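Side-chain contact in aldehyde Dehydrogenase (PDB 4O6R), which binds adenosine monophosphate in its nucleotide pocket and probably oxidises aldehydes with NAD or NADP, as aldehyde dehydrogenases do: residues S182-L187 against P330-Q335. Sequence-based numbering, arbitrary orientation.
With AMP (adenosine monophosphate), chain E.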
loop_
_atom_site.group_PDB
_atom_site.type_symbol
_atom_site.label_atom_id
_atom_site.label_comp_id
_atom_site.label_asym_id
_atom_site.label_seq_id
_atom_site.Cartn_x
_atom_site.Cartn_y
_atom_site.Cartn_z
ATOM N N SER A 182 1.560 -16.723 30.855
ATOM C CA SER A 182 2.360 -16.924 32.042
ATOM C C SER A 182 1.591 -17.702 33.067
ATOM O O SER A 182 0.416 -17.395 33.360
ATOM C CB SER A 182 2.738 -15.594 32.688
ATOM O OG SER A 182 3.460 -15.868 33.854
ATOM N N GLU A 183 2.260 -18.696 33.643
ATOM C CA GLU A 183 1.670 -19.494 34.713
ATOM C C GLU A 183 1.550 -18.692 36.002
ATOM O O GLU A 183 0.827 -19.094 36.893
ATOM C CB GLU A 183 2.462 -20.798 34.946
ATOM C CG GLU A 183 3.827 -20.646 35.588
ATOM C CD GLU A 183 4.932 -20.156 34.672
ATOM O OE1 GLU A 183 4.707 -19.794 33.482
ATOM O OE2 GLU A 183 6.072 -20.171 35.182
ATOM N N ILE A 184 2.260 -17.559 36.078
ATOM C CA ILE A 184 2.153 -16.634 37.220
ATOM C C ILE A 184 0.811 -15.891 37.212
ATOM O O ILE A 184 0.282 -15.568 38.291
ATOM C CB ILE A 184 3.301 -15.572 37.225
ATOM C CG1 ILE A 184 4.686 -16.225 37.119
ATOM C CG2 ILE A 184 3.238 -14.707 38.481
ATOM C CD1 ILE A 184 4.881 -17.381 38.047
ATOM N N THR A 185 0.291 -15.579 36.016
ATOM C CA THR A 185 -0.914 -14.761 35.874
ATOM C C THR A 185 -1.793 -15.293 34.743
ATOM O O THR A 185 -1.960 -14.625 33.719
ATOM C CB THR A 185 -0.552 -13.298 35.516
ATOM O OG1 THR A 185 0.218 -13.271 34.295
ATOM C CG2 THR A 185 0.226 -12.658 36.619
ATOM N N PRO A 186 -2.315 -16.523 34.882
ATOM C CA PRO A 186 -2.984 -17.146 33.726
ATOM C C PRO A 186 -4.486 -16.884 33.665
ATOM O O PRO A 186 -5.146 -17.282 32.717
ATOM C CB PRO A 186 -2.771 -18.635 33.986
ATOM C CG PRO A 186 -2.818 -18.734 35.476
ATOM C CD PRO A 186 -2.043 -17.513 35.940
ATOM N N LEU A 187 -5.039 -16.276 34.694
ATOM C CA LEU A 187 -6.488 -16.393 34.891
ATOM C C LEU A 187 -7.341 -15.607 33.873
ATOM O O LEU A 187 -8.344 -16.125 33.356
ATOM C CB LEU A 187 -6.845 -16.033 36.319
ATOM C CG LEU A 187 -6.235 -16.967 37.372
ATOM C CD1 LEU A 187 -6.565 -16.489 38.759
ATOM C CD2 LEU A 187 -6.723 -18.398 37.183
ATOM N N PRO A 330 1.352 -3.916 44.181
ATOM C CA PRO A 330 2.574 -4.639 44.407
ATOM C C PRO A 330 3.153 -5.112 43.098
ATOM O O PRO A 330 2.459 -5.080 42.081
ATOM C CB PRO A 330 2.101 -5.842 45.228
ATOM C CG PRO A 330 0.735 -6.101 44.713
ATOM C CD PRO A 330 0.164 -4.759 44.387
ATOM N N LEU A 331 4.388 -5.595 43.137
ATOM C CA LEU A 331 4.956 -6.336 42.014
ATOM C C LEU A 331 4.278 -7.693 41.893
ATOM O O LEU A 331 3.651 -8.165 42.829
ATOM C CB LEU A 331 6.454 -6.517 42.186
ATOM C CG LEU A 331 7.240 -5.230 42.427
ATOM C CD1 LEU A 331 8.730 -5.480 42.345
ATOM C CD2 LEU A 331 6.864 -4.166 41.432
ATOM N N THR A 332 4.374 -8.310 40.727
ATOM C CA THR A 332 3.572 -9.494 40.454
ATOM C C THR A 332 4.078 -10.781 41.198
ATOM O O THR A 332 3.284 -11.686 41.498
ATOM C CB THR A 332 3.417 -9.694 38.931
ATOM O OG1 THR A 332 2.688 -8.584 38.363
ATOM C CG2 THR A 332 2.683 -10.933 38.623
ATOM N N SER A 333 5.366 -10.865 41.518
ATOM C CA SER A 333 5.885 -12.059 42.177
ATOM C C SER A 333 6.949 -11.748 43.193
ATOM O O SER A 333 7.666 -10.748 43.071
ATOM C CB SER A 333 6.466 -13.029 41.150
ATOM O OG SER A 333 7.727 -12.557 40.715
ATOM N N LYS A 334 7.059 -12.629 44.181
ATOM C CA LYS A 334 8.095 -12.542 45.191
ATOM C C LYS A 334 9.495 -12.463 44.561
ATOM O O LYS A 334 10.314 -11.637 44.940
ATOM C CB LYS A 334 7.973 -13.730 46.158
ATOM C CG LYS A 334 9.003 -13.785 47.285
ATOM C CD LYS A 334 9.068 -12.470 48.050
ATOM C CE LYS A 334 9.925 -12.577 49.311
ATOM N NZ LYS A 334 10.388 -11.206 49.700
ATOM N N GLN A 335 9.733 -13.283 43.553
ATOM C CA GLN A 335 11.034 -13.338 42.901
ATOM C C GLN A 335 11.412 -12.017 42.267
ATOM O O GLN A 335 12.565 -11.583 42.337
ATOM C CB GLN A 335 11.058 -14.440 41.850
ATOM C CG GLN A 335 10.972 -15.829 42.467
ATOM C CD GLN A 335 9.552 -16.350 42.727
ATOM O OE1 GLN A 335 8.569 -15.608 42.747
ATOM N NE2 GLN A 335 9.461 -17.664 42.965
HETATM P P AMP E . 11.014 -15.138 30.596
HETATM O O1P AMP E . 11.493 -14.186 29.554
HETATM O O2P AMP E . 11.879 -16.415 30.658
HETATM O O3P AMP E . 10.710 -14.448 31.938
HETATM O "O5'" AMP E . 9.524 -15.702 30.163
HETATM C "C5'" AMP E . 8.413 -15.051 29.487
HETATM C "C4'" AMP E . 7.445 -16.179 29.018
HETATM O "O4'" AMP E . 8.227 -17.225 28.408
HETATM C "C3'" AMP E . 6.618 -16.899 30.092
HETATM O "O3'" AMP E . 5.257 -17.251 29.685
HETATM C "C2'" AMP E . 7.485 -18.131 30.404
HETATM O "O2'" AMP E . 6.824 -19.247 31.042
HETATM C "C1'" AMP E . 8.075 -18.494 29.043
HETATM N N9 AMP E . 9.359 -19.276 29.069
HETATM C C8 AMP E . 10.277 -19.363 30.078
HETATM N N7 AMP E . 11.302 -20.210 29.735
HETATM C C5 AMP E . 11.069 -20.680 28.478
HETATM C C6 AMP E . 11.732 -21.584 27.491
HETATM N N6 AMP E . 12.891 -22.199 27.760
HETATM N N1 AMP E . 11.168 -21.802 26.289
HETATM C C2 AMP E . 10.004 -21.209 25.984
HETATM N N3 AMP E . 9.337 -20.389 26.827
HETATM C C4 AMP E . 9.788 -20.072 28.059
#
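Ile-184 and Thr-185 turn their CB atoms toward segment 330-335 from a loop that runs up to the start of helix 187-199, while 330-335 is itself loop running into helix 334-349; the two backbones come closest at Ile-184 and Ser-333, whose CA atoms are 7.7 Å apart. No hydrogen bond joins 182-187 to 330-335, so the join rests on methyl groups. Thr-332 supplies the shared one: its CG2 stands 3.6 Å from CG2 of Thr-185 and 3.8 Å from CG2 of Ile-184. The two threonine side chains meet roughly at a right angle. With CG2 opposite the backbone N and OG1 beside that N (chi1 -64°), Thr-332 sends its methyl to the loop while its hydroxyl hydrogen-bonds to the carbonyl oxygen of Thr-98, at the end of helix 87-98. Trp-156 also packs on both threonines, adding to the cover of this buried join.

The loop follows strand 176-180 and leads into helix 187-199, a strand-to-helix connection in the Rossmann-like nucleotide-binding region of the aldehyde dehydrogenase fold. Its first residues form an ST turn, in which OG of Ser-182 accepts the N-H of Ile-184 at 3.0 Å, with an angle of 146° at the hydrogen. The backbone N of Thr-185 adds a bond to the carbonyl oxygen of Ser-182. Between these residues Glu-183 bends its chain to the AMP ribose, where O2' gives a weak hydrogen bond of 3.3 Å to OE1. The same carboxylate oxygen forms a salt bridge with Lys-180, whose NZ is also hydrogen-bonded to AMP. Beyond the methyl contact, Ser-333 occupies the N-cap position of helix 334-349, its OG taking the N-H of His-336.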